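Local coordinates for putative preprotein translocase, SecG subunit (Thermus thermophilus, PDB 5AWW), which probably takes part in protein export across the cell membrane, as the SecG subunit of the preprotein translocase, at residues Y5-V8 with I9-Y12; A16-L19 with V20-L24; T56-L59 with G60-A64. All blocks are in the same frame, centred on the assembly; numbering follows the deposited sequence.

Contact 1. Residues Y5-V8 with I9-Y12. With OLC ((2R)-2,3-dihydroxypropyl (9Z)-octadec-9-enoate), chain K.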
loop_
_atom_site.group_PDB
_atom_site.type_symbol
_atom_site.label_atom_id
_atom_site.label_comp_id
_atom_site.label_asym_id
_atom_site.label_seq_id
_atom_site.Cartn_x
_atom_site.Cartn_y
_atom_site.Cartn_z
ATOM N N TYR C 5 -4.147 33.526 -21.718
ATOM C CA TYR C 5 -3.598 32.206 -21.435
ATOM C C TYR C 5 -2.604 32.263 -20.280
ATOM O O TYR C 5 -2.581 31.376 -19.428
ATOM C CB TYR C 5 -2.929 31.634 -22.685
ATOM C CG TYR C 5 -2.569 30.171 -22.582
ATOM C CD1 TYR C 5 -3.501 29.236 -22.154
ATOM C CD2 TYR C 5 -1.304 29.720 -22.937
ATOM C CE1 TYR C 5 -3.180 27.895 -22.067
ATOM C CE2 TYR C 5 -0.974 28.378 -22.856
ATOM C CZ TYR C 5 -1.916 27.472 -22.419
ATOM O OH TYR C 5 -1.595 26.135 -22.336
ATOM N N THR C 6 -1.788 33.314 -20.259
ATOM C CA THR C 6 -0.824 33.509 -19.185
ATOM C C THR C 6 -1.534 33.676 -17.849
ATOM O O THR C 6 -1.068 33.178 -16.830
ATOM C CB THR C 6 0.072 34.733 -19.438
ATOM O OG1 THR C 6 0.763 34.573 -20.683
ATOM C CG2 THR C 6 1.088 34.896 -18.317
ATOM N N LEU C 7 -2.668 34.372 -17.863
ATOM C CA LEU C 7 -3.452 34.594 -16.650
ATOM C C LEU C 7 -4.091 33.298 -16.162
ATOM O O LEU C 7 -4.164 33.044 -14.956
ATOM C CB LEU C 7 -4.529 35.653 -16.892
ATOM C CG LEU C 7 -4.058 37.102 -17.027
ATOM C CD1 LEU C 7 -5.219 38.005 -17.397
ATOM C CD2 LEU C 7 -3.395 37.572 -15.743
ATOM N N VAL C 8 -4.559 32.487 -17.106
ATOM C CA VAL C 8 -5.105 31.175 -16.780
ATOM C C VAL C 8 -4.028 30.294 -16.149
ATOM O O VAL C 8 -4.269 29.618 -15.144
ATOM C CB VAL C 8 -5.674 30.474 -18.028
ATOM C CG1 VAL C 8 -6.086 29.045 -17.702
ATOM C CG2 VAL C 8 -6.851 31.259 -18.583
ATOM N N ILE C 9 -2.837 30.316 -16.736
ATOM C CA ILE C 9 -1.722 29.529 -16.229
ATOM C C ILE C 9 -1.307 30.011 -14.844
ATOM O O ILE C 9 -1.024 29.201 -13.961
ATOM C CB ILE C 9 -0.519 29.583 -17.186
ATOM C CG1 ILE C 9 -0.866 28.880 -18.498
ATOM C CG2 ILE C 9 0.701 28.927 -16.558
ATOM C CD1 ILE C 9 0.004 29.300 -19.649
ATOM N N LEU C 10 -1.281 31.326 -14.657
ATOM C CA LEU C 10 -0.961 31.904 -13.358
ATOM C C LEU C 10 -1.987 31.482 -12.315
ATOM O O LEU C 10 -1.638 31.222 -11.165
ATOM C CB LEU C 10 -0.889 33.430 -13.441
ATOM C CG LEU C 10 0.387 34.019 -14.046
ATOM C CD1 LEU C 10 0.277 35.530 -14.172
ATOM C CD2 LEU C 10 1.602 33.634 -13.215
ATOM N N PHE C 11 -3.252 31.407 -12.718
ATOM C CA PHE C 11 -4.291 30.937 -11.811
ATOM C C PHE C 11 -4.074 29.473 -11.452
ATOM O O PHE C 11 -4.232 29.083 -10.299
ATOM C CB PHE C 11 -5.676 31.137 -12.421
ATOM C CG PHE C 11 -6.412 32.317 -11.858
ATOM C CD1 PHE C 11 -6.295 33.567 -12.441
ATOM C CD2 PHE C 11 -7.210 32.179 -10.735
ATOM C CE1 PHE C 11 -6.968 34.654 -11.920
ATOM C CE2 PHE C 11 -7.884 33.262 -10.209
ATOM C CZ PHE C 11 -7.762 34.499 -10.801
ATOM N N TYR C 12 -3.703 28.676 -12.448
ATOM C CA TYR C 12 -3.396 27.259 -12.256
ATOM C C TYR C 12 -2.271 27.064 -11.240
ATOM O O TYR C 12 -2.400 26.298 -10.282
ATOM C CB TYR C 12 -3.018 26.636 -13.602
ATOM C CG TYR C 12 -2.952 25.130 -13.627
ATOM C CD1 TYR C 12 -4.090 24.361 -13.428
ATOM C CD2 TYR C 12 -1.756 24.475 -13.888
ATOM C CE1 TYR C 12 -4.034 22.980 -13.464
ATOM C CE2 TYR C 12 -1.690 23.096 -13.929
ATOM C CZ TYR C 12 -2.832 22.353 -13.717
ATOM O OH TYR C 12 -2.769 20.981 -13.756
HETATM C C18 OLC K . 2.392 29.652 -24.833
HETATM C C10 OLC K . 4.646 31.481 -15.356
HETATM C C9 OLC K . 4.724 32.213 -14.247
HETATM C C17 OLC K . 2.098 30.581 -23.674
HETATM C C11 OLC K . 3.770 31.953 -16.491
HETATM C C8 OLC K . 5.588 31.760 -13.095
HETATM C C16 OLC K . 3.161 30.455 -22.589
HETATM C C12 OLC K . 4.326 31.470 -17.824
HETATM C C7 OLC K . 6.250 32.964 -12.440
HETATM C C15 OLC K . 2.756 31.238 -21.346
HETATM C C13 OLC K . 3.272 31.607 -18.916
HETATM C C6 OLC K . 6.962 32.548 -11.160
HETATM C C14 OLC K . 3.795 31.080 -20.245
#

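Contact 2. Residues A16-L19 with V20-L24. With OLC ((2R)-2,3-dihydroxypropyl (9Z)-octadec-9-enoate), chain N.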
loop_
_atom_site.group_PDB
_atom_site.type_symbol
_atom_site.label_atom_id
_atom_site.label_comp_id
_atom_site.label_asym_id
_atom_site.label_seq_id
_atom_site.Cartn_x
_atom_site.Cartn_y
_atom_site.Cartn_z
ATOM N N ALA C 16 -2.450 25.707 -7.423
ATOM C CA ALA C 16 -1.557 24.600 -7.102
ATOM C C ALA C 16 -0.778 24.862 -5.816
ATOM O O ALA C 16 -0.843 24.075 -4.870
ATOM C CB ALA C 16 -0.602 24.345 -8.250
ATOM N N GLY C 17 -0.051 25.975 -5.789
ATOM C CA GLY C 17 0.773 26.330 -4.648
ATOM C C GLY C 17 -0.032 26.517 -3.378
ATOM O O GLY C 17 0.368 26.067 -2.303
ATOM N N LEU C 18 -1.172 27.187 -3.505
ATOM C CA LEU C 18 -2.066 27.391 -2.375
ATOM C C LEU C 18 -2.545 26.051 -1.837
ATOM O O LEU C 18 -2.654 25.860 -0.623
ATOM C CB LEU C 18 -3.255 28.262 -2.780
ATOM C CG LEU C 18 -4.308 28.550 -1.711
ATOM C CD1 LEU C 18 -3.671 29.178 -0.482
ATOM C CD2 LEU C 18 -5.385 29.454 -2.282
ATOM N N LEU C 19 -2.820 25.124 -2.751
ATOM C CA LEU C 19 -3.271 23.790 -2.375
ATOM C C LEU C 19 -2.172 23.049 -1.617
ATOM O O LEU C 19 -2.435 22.376 -0.617
ATOM C CB LEU C 19 -3.695 23.002 -3.611
ATOM C CG LEU C 19 -4.655 21.839 -3.367
ATOM C CD1 LEU C 19 -5.937 22.338 -2.719
ATOM C CD2 LEU C 19 -4.955 21.119 -4.668
ATOM N N VAL C 20 -0.940 23.186 -2.098
ATOM C CA VAL C 20 0.219 22.625 -1.413
ATOM C C VAL C 20 0.321 23.166 0.005
ATOM O O VAL C 20 0.508 22.407 0.959
ATOM C CB VAL C 20 1.529 22.935 -2.159
ATOM C CG1 VAL C 20 2.724 22.392 -1.386
ATOM C CG2 VAL C 20 1.486 22.353 -3.557
ATOM N N TYR C 21 0.189 24.483 0.137
ATOM C CA TYR C 21 0.259 25.131 1.441
ATOM C C TYR C 21 -0.810 24.580 2.377
ATOM O O TYR C 21 -0.516 24.196 3.508
ATOM C CB TYR C 21 0.112 26.650 1.302
ATOM C CG TYR C 21 0.200 27.396 2.617
ATOM C CD1 TYR C 21 1.429 27.751 3.156
ATOM C CD2 TYR C 21 -0.949 27.745 3.318
ATOM C CE1 TYR C 21 1.513 28.431 4.358
ATOM C CE2 TYR C 21 -0.875 28.424 4.521
ATOM C CZ TYR C 21 0.358 28.765 5.037
ATOM O OH TYR C 21 0.431 29.443 6.233
ATOM N N LEU C 22 -2.047 24.531 1.892
ATOM C CA LEU C 22 -3.168 24.049 2.691
ATOM C C LEU C 22 -2.982 22.606 3.142
ATOM O O LEU C 22 -3.272 22.269 4.289
ATOM C CB LEU C 22 -4.476 24.176 1.911
ATOM C CG LEU C 22 -5.023 25.585 1.687
ATOM C CD1 LEU C 22 -6.314 25.514 0.899
ATOM C CD2 LEU C 22 -5.238 26.298 3.011
ATOM N N VAL C 23 -2.502 21.756 2.239
ATOM C CA VAL C 23 -2.289 20.349 2.569
ATOM C C VAL C 23 -1.167 20.187 3.598
ATOM O O VAL C 23 -1.320 19.459 4.582
ATOM C CB VAL C 23 -1.969 19.520 1.306
ATOM C CG1 VAL C 23 -1.514 18.119 1.681
ATOM C CG2 VAL C 23 -3.188 19.460 0.397
ATOM N N LEU C 24 -0.051 20.878 3.377
ATOM C CA LEU C 24 1.079 20.827 4.301
ATOM C C LEU C 24 0.714 21.339 5.697
ATOM O O LEU C 24 1.154 20.783 6.701
ATOM C CB LEU C 24 2.259 21.628 3.744
ATOM C CG LEU C 24 3.037 20.938 2.620
ATOM C CD1 LEU C 24 4.163 21.819 2.104
ATOM C CD2 LEU C 24 3.577 19.605 3.109
HETATM C C18 OLC N . -1.603 33.020 6.335
HETATM C C10 OLC N . 1.187 30.718 -2.998
HETATM C C17 OLC N . -1.984 32.367 5.023
HETATM C C11 OLC N . 0.301 30.292 -1.851
HETATM C C16 OLC N . -0.874 32.508 3.985
HETATM C C12 OLC N . 0.686 31.057 -0.588
HETATM C C15 OLC N . -1.201 31.713 2.725
HETATM C C13 OLC N . -0.338 30.843 0.523
HETATM C C14 OLC N . -0.041 31.726 1.733
#

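Contact 3. Residues T56-L59 with G60-A64. With OLC ((2R)-2,3-dihydroxypropyl (9Z)-octadec-9-enoate), chain L.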
loop_
_atom_site.group_PDB
_atom_site.type_symbol
_atom_site.label_atom_id
_atom_site.label_comp_id
_atom_site.label_asym_id
_atom_site.label_seq_id
_atom_site.Cartn_x
_atom_site.Cartn_y
_atom_site.Cartn_z
ATOM N N THR C 56 -10.070 23.097 0.677
ATOM C CA THR C 56 -9.242 22.178 -0.086
ATOM C C THR C 56 -10.086 21.404 -1.081
ATOM O O THR C 56 -9.642 21.152 -2.196
ATOM C CB THR C 56 -8.484 21.183 0.813
ATOM O OG1 THR C 56 -9.329 20.766 1.890
ATOM C CG2 THR C 56 -7.230 21.824 1.378
ATOM N N VAL C 57 -11.298 21.023 -0.687
ATOM C CA VAL C 57 -12.178 20.337 -1.629
ATOM C C VAL C 57 -12.496 21.245 -2.816
ATOM O O VAL C 57 -12.347 20.850 -3.985
ATOM C CB VAL C 57 -13.490 19.884 -0.969
ATOM C CG1 VAL C 57 -14.432 19.314 -2.014
ATOM C CG2 VAL C 57 -13.208 18.858 0.117
ATOM N N ILE C 58 -12.914 22.468 -2.505
ATOM C CA ILE C 58 -13.221 23.460 -3.530
ATOM C C ILE C 58 -12.037 23.712 -4.462
ATOM O O ILE C 58 -12.194 23.742 -5.682
ATOM C CB ILE C 58 -13.658 24.793 -2.896
ATOM C CG1 ILE C 58 -15.011 24.619 -2.207
ATOM C CG2 ILE C 58 -13.733 25.892 -3.946
ATOM C CD1 ILE C 58 -15.541 25.878 -1.584
ATOM N N LEU C 59 -10.853 23.876 -3.882
ATOM C CA LEU C 59 -9.657 24.162 -4.664
ATOM C C LEU C 59 -9.198 22.942 -5.452
ATOM O O LEU C 59 -8.488 23.068 -6.449
ATOM C CB LEU C 59 -8.531 24.657 -3.759
ATOM C CG LEU C 59 -8.692 26.087 -3.247
ATOM C CD1 LEU C 59 -7.515 26.473 -2.373
ATOM C CD2 LEU C 59 -8.839 27.053 -4.412
ATOM N N GLY C 60 -9.600 21.763 -4.995
ATOM C CA GLY C 60 -9.310 20.537 -5.708
ATOM C C GLY C 60 -10.151 20.508 -6.965
ATOM O O GLY C 60 -9.655 20.214 -8.057
ATOM N N VAL C 61 -11.431 20.832 -6.808
ATOM C CA VAL C 61 -12.330 20.888 -7.953
ATOM C C VAL C 61 -11.881 21.967 -8.940
ATOM O O VAL C 61 -11.878 21.745 -10.149
ATOM C CB VAL C 61 -13.787 21.153 -7.521
ATOM C CG1 VAL C 61 -14.684 21.319 -8.741
ATOM C CG2 VAL C 61 -14.288 20.017 -6.644
ATOM N N VAL C 62 -11.492 23.124 -8.416
ATOM C CA VAL C 62 -11.029 24.228 -9.249
ATOM C C VAL C 62 -9.762 23.844 -10.006
ATOM O O VAL C 62 -9.632 24.132 -11.193
ATOM C CB VAL C 62 -10.764 25.501 -8.412
ATOM C CG1 VAL C 62 -10.008 26.537 -9.228
ATOM C CG2 VAL C 62 -12.069 26.075 -7.896
ATOM N N PHE C 63 -8.835 23.190 -9.314
ATOM C CA PHE C 63 -7.594 22.736 -9.935
ATOM C C PHE C 63 -7.865 21.735 -11.058
ATOM O O PHE C 63 -7.279 21.825 -12.143
ATOM C CB PHE C 63 -6.671 22.117 -8.883
ATOM C CG PHE C 63 -5.600 21.241 -9.458
ATOM C CD1 PHE C 63 -4.506 21.792 -10.103
ATOM C CD2 PHE C 63 -5.686 19.860 -9.351
ATOM C CE1 PHE C 63 -3.522 20.986 -10.636
ATOM C CE2 PHE C 63 -4.704 19.047 -9.879
ATOM C CZ PHE C 63 -3.619 19.609 -10.522
ATOM N N ALA C 64 -8.757 20.785 -10.791
ATOM C CA ALA C 64 -9.144 19.797 -11.792
ATOM C C ALA C 64 -9.761 20.470 -13.018
ATOM O O ALA C 64 -9.383 20.191 -14.164
ATOM C CB ALA C 64 -10.116 18.799 -11.191
HETATM C C18 OLC L . -12.581 16.447 -9.532
HETATM C C10 OLC L . -12.364 14.236 -1.697
HETATM C C9 OLC L . -13.052 14.130 -0.560
HETATM C C17 OLC L . -11.394 15.550 -9.247
HETATM C C11 OLC L . -12.629 15.367 -2.665
HETATM C C8 OLC L . -14.111 15.147 -0.205
HETATM C C16 OLC L . -11.409 15.051 -7.806
HETATM C C12 OLC L . -11.346 16.152 -2.933
HETATM C C7 OLC L . -15.364 14.450 0.312
HETATM C C15 OLC L . -11.406 16.208 -6.810
HETATM C C13 OLC L . -11.359 16.763 -4.333
HETATM C C6 OLC L . -16.440 15.464 0.691
HETATM C C14 OLC L . -11.445 15.664 -5.385
#

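Contact 1. Residues Y5-V8 with I9-Y12
Y5 and I9 are joined first through their backbones. I9 N donates to Y5 O at 2.9 Å. The same step repeats from L10 N to T6 O, from F11 N to L7 O and from Y12 N to V8 O. All four bonds are i to i+4, so residues 5-12 form two regular turns of α-helix. Two side chains add polar partners outside the segments. T6 OG1 bonds to the carbonyl of D2, one turn back, and Y12 OH bonds to a polar side chain of another protein chain.

The side chains of Y5 and I9 meet on the same flank of the helix. Y5 holds CG anti to its own N (chi1 -169°), and the ring lies beside I9. The I9 chain is extended, with chi2 159°, which carries CD1 out over one face of that ring. I9 CD1 is 3.7 Å from the centroid of the Y5 ring and 20° off the normal, a CH-pi contact displaced toward the CE2 side. Y5 CE2 to I9 CD1 is 3.5 Å.

This is part of helix 3-25, predicted to be the first of the two transmembrane helices of SecG. One side of it carries a monoolein chain, the bound OLC of chain K. Its C17 lies at the edge of the Y5 ring, near the ring plane, 3.6 Å from Y5 CD2. C15 is 3.8 Å from I9 CD1 and 3.9 Å from T6 OG1. Further along, C9 comes within 3.6 Å of L10 CD2. The L7 and L10 side chains touch loosely, L7 CD2 to L10 CD1 at 4.5 Å. F11 turns a ring edge to L7 O. Y5 meets I70 of helix 50-72 and, just beyond that helix, the ring of W73. Y12 meets the ring of F63.

Contact 2. Residues A16-L19 with V20-L24
A16 and V20 begin a run of four i to i+4 backbone hydrogen bonds. V20 N donates to A16 O at 2.9 Å. Y21 N to G17 O, L22 N to L18 O and V23 N to L19 O follow with similar lengths. L24 N extends the run to V20 O.

The apolar contacts between side chains are sparse. L18 CD1 comes to 4.4 Å from L22 CG, one turn on. With chi1 -71° the L22 branch lies beside its own N, and L22 CG comes to 3.3 Å from L18 O, beyond the oxygen.

Lipid contacts are carried by L18 and Y21. The monoolein chain OLC of chain N runs past both. Its C13 is 3.9 Å from L18 CD1. With CG anti to the backbone N (chi1 -179°), the Y21 ring stands clear of the preceding turn, and C15 lies over one face, 3.8 Å from Y21 CE2 and off-centre toward the rim. The phenol end reaches C16 and C17. A serine in place of Y21 would probably leave C15 to C17 of the acyl chain without the phenol ring they lie against.

L18, L19 and L22 pack on L59 of helix 50-72, and L22 also meets T56. A16, V20, V23 and L24 touch another protein chain, to which V23 O accepts a hydrogen bond from a basic side chain. This part of helix 3-25, the predicted first transmembrane helix of SecG, therefore lies between its partner helix, a neighbouring subunit and lipid.

Contact 3. Residues T56-L59 with G60-A64
I58 and V62 meet through their methyl branches because of how each is turned. In V62, CG1 is anti to the backbone N (chi1 168°) and CG2 is anti to the carbonyl carbon, beside N. This turns CG2 back toward the preceding turn, where it is 3.2 Å from I58 O. I58 has chi1 -68°, and its CG2 reaches V62 CG2 at 4.3 Å. V61 CG2 lies 3.4 Å from V57 O.

The backbone beneath these groups is helical, with i to i+4 bonds from V61 N to V57 O, V62 N to I58 O and F63 N to L59 O. G60 N is shared. It bonds to T56 O at 2.9 Å and weakly to V57 O at 3.1 Å, an i to i+3 partner. V57 O thus receives V61 N as well as the weak second bond from G60.

The segments belong to helix 50-72, predicted to be the second transmembrane helix of SecG, which completes the two-helix hairpin of this subunit. The side chain of T56 bonds within the same helix, OG1 to the carbonyls of Y53 and L52.

One surface of the helix meets the monoolein chain OLC of chain L. Its C8 is 3.8 Å from V57 CG2, and its end carbon C18 is 3.8 Å from A64 CB, so its contacts span about two turns. I58 and V62 touch a second monoolein. T56, V57, F63 and A64 pack against another protein chain; F63 and V57 meet an apolar and an aromatic side chain there, respectively.

Overall arrangement
From the N terminus the chain enters helix 3-25, which carries contact 1 and then contact 2. It passes through the long connection 26-49 and returns along helix 50-72, which carries contact 3. Each contact is local to one helix, so none closes a long loop. The three follow in series; none nests in or crosses another. Contacts 1 and 2 do not touch, and their centres are about 17 Å apart. The two helices run in opposite senses. Contact 3 lies beside contact 2, with about 11 Å between centres, and reaches back to contact 1 through F63. Together these touches tie both arms of the hairpin.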